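Local atomic coordinates of putative ferredoxin (Hydrogenobacter thermophilus, PDB entry 7M1O), a protein that binds a [4Fe-4S] cluster and probably serves as a small carrier of electrons, as ferredoxins do. Residues Cys15-Lys27 against Leu51-Pro63. Numbering follows the deposited sequence.
With SF4 (iron/sulfur cluster), chain C.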
loop_
_atom_site.group_PDB
_atom_site.type_symbol
_atom_site.label_atom_id
_atom_site.label_comp_id
_atom_site.label_asym_id
_atom_site.label_seq_id
_atom_site.Cartn_x
_atom_site.Cartn_y
_atom_site.Cartn_z
ATOM N N CYS A 15 -11.388 0.047 3.314
ATOM C CA CYS A 15 -11.849 1.427 3.421
ATOM C C CYS A 15 -11.606 2.220 2.133
ATOM O O CYS A 15 -12.118 3.329 1.976
ATOM C CB CYS A 15 -11.158 2.117 4.594
ATOM S SG CYS A 15 -9.544 2.783 4.191
ATOM N N GLU A 16 -10.809 1.646 1.233
ATOM C CA GLU A 16 -10.578 2.173 -0.116
ATOM C C GLU A 16 -9.660 3.397 -0.172
ATOM O O GLU A 16 -9.455 3.963 -1.246
ATOM C CB GLU A 16 -11.910 2.525 -0.802
ATOM C CG GLU A 16 -12.974 1.432 -0.723
ATOM C CD GLU A 16 -14.122 1.641 -1.701
ATOM O OE1 GLU A 16 -14.032 2.546 -2.557
ATOM O OE2 GLU A 16 -15.119 0.893 -1.615
ATOM N N LEU A 17 -9.090 3.797 0.959
ATOM C CA LEU A 17 -8.292 5.021 0.995
ATOM C C LEU A 17 -7.030 4.916 0.148
ATOM O O LEU A 17 -6.765 5.781 -0.684
ATOM C CB LEU A 17 -7.908 5.378 2.433
ATOM C CG LEU A 17 -7.076 6.658 2.582
ATOM C CD1 LEU A 17 -7.855 7.879 2.104
ATOM C CD2 LEU A 17 -6.628 6.845 4.023
ATOM N N CYS A 18 -6.252 3.859 0.356
ATOM C CA CYS A 18 -4.934 3.766 -0.268
ATOM C C CYS A 18 -5.004 3.675 -1.790
ATOM O O CYS A 18 -4.238 4.351 -2.482
ATOM C CB CYS A 18 -4.159 2.570 0.289
ATOM S SG CYS A 18 -4.984 0.979 0.117
ATOM N N TYR A 19 -5.912 2.860 -2.326
ATOM C CA TYR A 19 -5.936 2.674 -3.774
ATOM C C TYR A 19 -6.803 3.712 -4.480
ATOM O O TYR A 19 -6.776 3.808 -5.704
ATOM C CB TYR A 19 -6.377 1.254 -4.160
ATOM C CG TYR A 19 -7.633 0.686 -3.531
ATOM C CD1 TYR A 19 -7.547 -0.308 -2.566
ATOM C CD2 TYR A 19 -8.897 1.084 -3.948
ATOM C CE1 TYR A 19 -8.676 -0.862 -2.006
ATOM C CE2 TYR A 19 -10.040 0.532 -3.390
ATOM C CZ TYR A 19 -9.919 -0.445 -2.422
ATOM O OH TYR A 19 -11.039 -1.005 -1.855
ATOM N N ASP A 20 -7.550 4.503 -3.717
ATOM C CA ASP A 20 -8.180 5.692 -4.277
ATOM C C ASP A 20 -7.160 6.822 -4.375
ATOM O O ASP A 20 -7.101 7.540 -5.372
ATOM C CB ASP A 20 -9.368 6.148 -3.433
ATOM C CG ASP A 20 -10.045 7.374 -4.012
ATOM O OD1 ASP A 20 -10.487 7.306 -5.177
ATOM O OD2 ASP A 20 -10.107 8.410 -3.319
ATOM N N ARG A 21 -6.360 6.971 -3.323
ATOM C CA ARG A 21 -5.401 8.065 -3.221
ATOM C C ARG A 21 -4.169 7.824 -4.088
ATOM O O ARG A 21 -3.712 8.725 -4.792
ATOM C CB ARG A 21 -4.980 8.254 -1.762
ATOM C CG ARG A 21 -3.934 9.343 -1.522
ATOM C CD ARG A 21 -4.567 10.706 -1.307
ATOM N NE ARG A 21 -5.391 10.737 -0.101
ATOM C CZ ARG A 21 -4.907 10.729 1.138
ATOM N NH1 ARG A 21 -3.598 10.682 1.350
ATOM N NH2 ARG A 21 -5.738 10.759 2.171
ATOM N N VAL A 22 -3.630 6.612 -4.020
ATOM C CA VAL A 22 -2.391 6.279 -4.715
ATOM C C VAL A 22 -2.585 5.042 -5.590
ATOM O O VAL A 22 -2.042 3.975 -5.299
ATOM C CB VAL A 22 -1.235 6.036 -3.716
ATOM C CG1 VAL A 22 0.101 5.971 -4.446
ATOM C CG2 VAL A 22 -1.204 7.132 -2.661
ATOM N N PRO A 23 -3.364 5.182 -6.673
ATOM C CA PRO A 23 -3.595 4.061 -7.591
ATOM C C PRO A 23 -2.312 3.606 -8.285
ATOM O O PRO A 23 -2.277 2.517 -8.855
ATOM C CB PRO A 23 -4.599 4.629 -8.599
ATOM C CG PRO A 23 -4.423 6.104 -8.530
ATOM C CD PRO A 23 -4.067 6.402 -7.106
ATOM N N GLU A 24 -1.274 4.436 -8.230
ATOM C CA GLU A 24 0.028 4.069 -8.774
ATOM C C GLU A 24 0.648 2.923 -7.977
ATOM O O GLU A 24 1.443 2.150 -8.511
ATOM C CB GLU A 24 0.981 5.271 -8.770
ATOM C CG GLU A 24 0.475 6.502 -9.518
ATOM C CD GLU A 24 -0.251 7.488 -8.618
ATOM O OE1 GLU A 24 -0.860 7.056 -7.617
ATOM O OE2 GLU A 24 -0.207 8.701 -8.912
ATOM N N VAL A 25 0.277 2.821 -6.700
ATOM C CA VAL A 25 0.900 1.866 -5.784
ATOM C C VAL A 25 -0.070 0.785 -5.306
ATOM O O VAL A 25 0.316 -0.377 -5.181
ATOM C CB VAL A 25 1.486 2.590 -4.550
ATOM C CG1 VAL A 25 2.108 1.597 -3.571
ATOM C CG2 VAL A 25 2.522 3.610 -4.986
ATOM N N TYR A 26 -1.316 1.164 -5.037
ATOM C CA TYR A 26 -2.299 0.237 -4.478
ATOM C C TYR A 26 -3.514 0.068 -5.382
ATOM O O TYR A 26 -3.881 0.978 -6.124
ATOM C CB TYR A 26 -2.753 0.717 -3.098
ATOM C CG TYR A 26 -1.610 1.039 -2.167
ATOM C CD1 TYR A 26 -0.971 0.039 -1.448
ATOM C CD2 TYR A 26 -1.166 2.344 -2.011
ATOM C CE1 TYR A 26 0.077 0.331 -0.597
ATOM C CE2 TYR A 26 -0.121 2.645 -1.163
ATOM C CZ TYR A 26 0.496 1.636 -0.459
ATOM O OH TYR A 26 1.537 1.937 0.383
ATOM N N LYS A 27 -4.135 -1.105 -5.305
ATOM C CA LYS A 27 -5.346 -1.388 -6.061
ATOM C C LYS A 27 -6.288 -2.263 -5.249
ATOM O O LYS A 27 -5.861 -2.991 -4.353
ATOM C CB LYS A 27 -5.013 -2.083 -7.384
ATOM C CG LYS A 27 -4.502 -3.510 -7.218
ATOM C CD LYS A 27 -4.035 -4.112 -8.536
ATOM C CE LYS A 27 -3.509 -5.526 -8.331
ATOM N NZ LYS A 27 -2.886 -6.103 -9.559
ATOM N N LEU A 51 6.598 9.089 -5.510
ATOM C CA LEU A 51 5.415 8.605 -4.802
ATOM C C LEU A 51 5.712 8.241 -3.351
ATOM O O LEU A 51 4.849 7.709 -2.655
ATOM C CB LEU A 51 4.829 7.393 -5.530
ATOM C CG LEU A 51 4.087 7.701 -6.833
ATOM C CD1 LEU A 51 3.835 6.426 -7.622
ATOM C CD2 LEU A 51 2.775 8.421 -6.550
ATOM N N GLU A 52 6.921 8.542 -2.890
ATOM C CA GLU A 52 7.332 8.161 -1.543
ATOM C C GLU A 52 6.494 8.844 -0.463
ATOM O O GLU A 52 5.991 8.182 0.442
ATOM C CB GLU A 52 8.814 8.476 -1.331
ATOM C CG GLU A 52 9.750 7.470 -1.989
ATOM C CD GLU A 52 11.216 7.745 -1.701
ATOM O OE1 GLU A 52 11.516 8.376 -0.666
ATOM O OE2 GLU A 52 12.069 7.326 -2.512
ATOM N N GLN A 53 6.335 10.160 -0.564
ATOM C CA GLN A 53 5.612 10.912 0.457
ATOM C C GLN A 53 4.128 10.561 0.466
ATOM O O GLN A 53 3.510 10.500 1.527
ATOM C CB GLN A 53 5.797 12.414 0.247
ATOM C CG GLN A 53 7.214 12.890 0.525
ATOM C CD GLN A 53 7.357 14.395 0.423
ATOM O OE1 GLN A 53 6.398 15.138 0.630
ATOM N NE2 GLN A 53 8.562 14.852 0.101
ATOM N N GLU A 54 3.561 10.333 -0.714
ATOM C CA GLU A 54 2.176 9.887 -0.820
ATOM C C GLU A 54 2.000 8.541 -0.119
ATOM O O GLU A 54 1.067 8.351 0.665
ATOM C CB GLU A 54 1.754 9.779 -2.287
ATOM C CG GLU A 54 1.571 11.118 -2.985
ATOM C CD GLU A 54 0.392 11.905 -2.443
ATOM O OE1 GLU A 54 -0.660 11.288 -2.167
ATOM O OE2 GLU A 54 0.516 13.140 -2.291
ATOM N N VAL A 55 2.909 7.614 -0.400
ATOM C CA VAL A 55 2.878 6.297 0.223
ATOM C C VAL A 55 3.033 6.420 1.736
ATOM O O VAL A 55 2.331 5.751 2.492
ATOM C CB VAL A 55 3.984 5.379 -0.354
ATOM C CG1 VAL A 55 4.215 4.148 0.524
ATOM C CG2 VAL A 55 3.615 4.951 -1.763
ATOM N N LYS A 56 3.946 7.280 2.176
ATOM C CA LYS A 56 4.187 7.455 3.604
ATOM C C LYS A 56 2.960 8.046 4.288
ATOM O O LYS A 56 2.658 7.710 5.434
ATOM C CB LYS A 56 5.410 8.345 3.847
ATOM C CG LYS A 56 6.739 7.649 3.573
ATOM C CD LYS A 56 7.931 8.520 3.942
ATOM C CE LYS A 56 8.243 8.441 5.427
ATOM N NZ LYS A 56 9.454 9.231 5.788
ATOM N N GLU A 57 2.249 8.918 3.579
ATOM C CA GLU A 57 1.042 9.534 4.119
ATOM C C GLU A 57 -0.084 8.519 4.304
ATOM O O GLU A 57 -0.682 8.450 5.377
ATOM C CB GLU A 57 0.575 10.677 3.216
ATOM C CG GLU A 57 1.357 11.968 3.412
ATOM C CD GLU A 57 1.007 13.028 2.388
ATOM O OE1 GLU A 57 -0.043 12.894 1.722
ATOM O OE2 GLU A 57 1.784 13.995 2.244
ATOM N N VAL A 58 -0.378 7.732 3.274
ATOM C CA VAL A 58 -1.463 6.757 3.373
ATOM C C VAL A 58 -1.116 5.661 4.373
ATOM O O VAL A 58 -2.003 5.042 4.957
ATOM C CB VAL A 58 -1.795 6.108 2.015
ATOM C CG1 VAL A 58 -2.272 7.157 1.029
ATOM C CG2 VAL A 58 -0.597 5.349 1.463
ATOM N N THR A 59 0.178 5.415 4.559
ATOM C CA THR A 59 0.636 4.456 5.555
ATOM C C THR A 59 0.220 4.911 6.954
ATOM O O THR A 59 -0.225 4.104 7.773
ATOM C CB THR A 59 2.167 4.274 5.497
ATOM O OG1 THR A 59 2.537 3.736 4.220
ATOM C CG2 THR A 59 2.650 3.335 6.598
ATOM N N ASP A 60 0.363 6.207 7.222
ATOM C CA ASP A 60 -0.042 6.770 8.507
ATOM C C ASP A 60 -1.559 6.902 8.602
ATOM O O ASP A 60 -2.121 6.916 9.698
ATOM C CB ASP A 60 0.601 8.142 8.727
ATOM C CG ASP A 60 2.101 8.063 8.935
ATOM O OD1 ASP A 60 2.609 6.976 9.284
ATOM O OD2 ASP A 60 2.774 9.100 8.758
ATOM N N GLU A 61 -2.216 6.998 7.451
ATOM C CA GLU A 61 -3.648 7.271 7.405
ATOM C C GLU A 61 -4.495 6.004 7.355
ATOM O O GLU A 61 -5.687 6.048 7.650
ATOM C CB GLU A 61 -3.971 8.155 6.202
ATOM C CG GLU A 61 -3.504 9.593 6.365
ATOM C CD GLU A 61 -3.607 10.396 5.084
ATOM O OE1 GLU A 61 -3.872 9.800 4.019
ATOM O OE2 GLU A 61 -3.421 11.628 5.143
ATOM N N CYS A 62 -3.887 4.882 6.982
ATOM C CA CYS A 62 -4.603 3.610 6.967
ATOM C C CYS A 62 -5.217 3.346 8.342
ATOM O O CYS A 62 -4.495 3.284 9.338
ATOM C CB CYS A 62 -3.675 2.462 6.576
ATOM S SG CYS A 62 -4.438 0.824 6.730
ATOM N N PRO A 63 -6.551 3.194 8.404
ATOM C CA PRO A 63 -7.225 3.063 9.701
ATOM C C PRO A 63 -6.888 1.772 10.442
ATOM O O PRO A 63 -7.044 1.719 11.660
ATOM C CB PRO A 63 -8.709 3.091 9.323
ATOM C CG PRO A 63 -8.749 2.563 7.940
ATOM C CD PRO A 63 -7.504 3.077 7.283
HETATM FE FE1 SF4 C . -7.207 -1.456 3.542
HETATM FE FE2 SF4 C . -5.661 0.371 4.863
HETATM FE FE3 SF4 C . -8.034 1.140 3.754
HETATM FE FE4 SF4 C . -5.925 0.502 2.136
HETATM S S1 SF4 C . -6.043 2.236 3.607
HETATM S S2 SF4 C . -8.091 -0.161 1.886
HETATM S S3 SF4 C . -4.955 -1.173 3.345
HETATM S S4 SF4 C . -7.740 -0.347 5.457
#
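In this single-cluster ferredoxin the [4Fe-4S] site and a small hydrophobic core share one interface, where the short helix 17-21 runs nearly antiparallel (156°) to helix 52-61. At the cluster end, P63 sets its CD 3.7 Å from C15 SG; farther along, R21 reaches across to helix 52-61. The side chain of R21 leaves its helix with CG anti to the backbone N (chi1 178°), then bends at chi2 and chi3, which seats it as a knob in a hole formed by E54, E57, V58 and E61. Its CG lies 3.7 Å from V58 CG1, and the guanidinium grips a single oxygen: in a salt bridge, NH1 and NH2 both hydrogen-bond to E61 OE1, each 2.8 Å away. NH1 meets the syn lone pair, whereas NH2 arrives from above the carboxylate plane; the two flat groups are 84° apart, and both bonds are bent. E57 and E54 lie beyond salt-bridge range but probably add to the negative surroundings of the guanidinium. With R21 cut back to an alanine, the carboxylate of E61 would probably lose its mate and a gap would open beside V58.

The ferredoxin pattern of three closely spaced cysteines and one distant in sequence brings these segments to one cluster: C15 and C18 bind two irons from one side of the contact, C62 binds a third just after helix 52-61, and C12 belongs to the same site. L17 spans cluster and helix, its CB near a sulfide and its CD2 3.7 Å from E61 CB. Away from the cluster, V22 CG2 approaches V58 CG1 at 3.8 Å, and V25 CG2 meets V55 CG2. Y26 brings CE2 to V58 CG2 (3.8 Å), its hydroxyl hydrogen-bonded to T5 of strand 3-7; L51 closes the far end, crossing E24 at about a right angle.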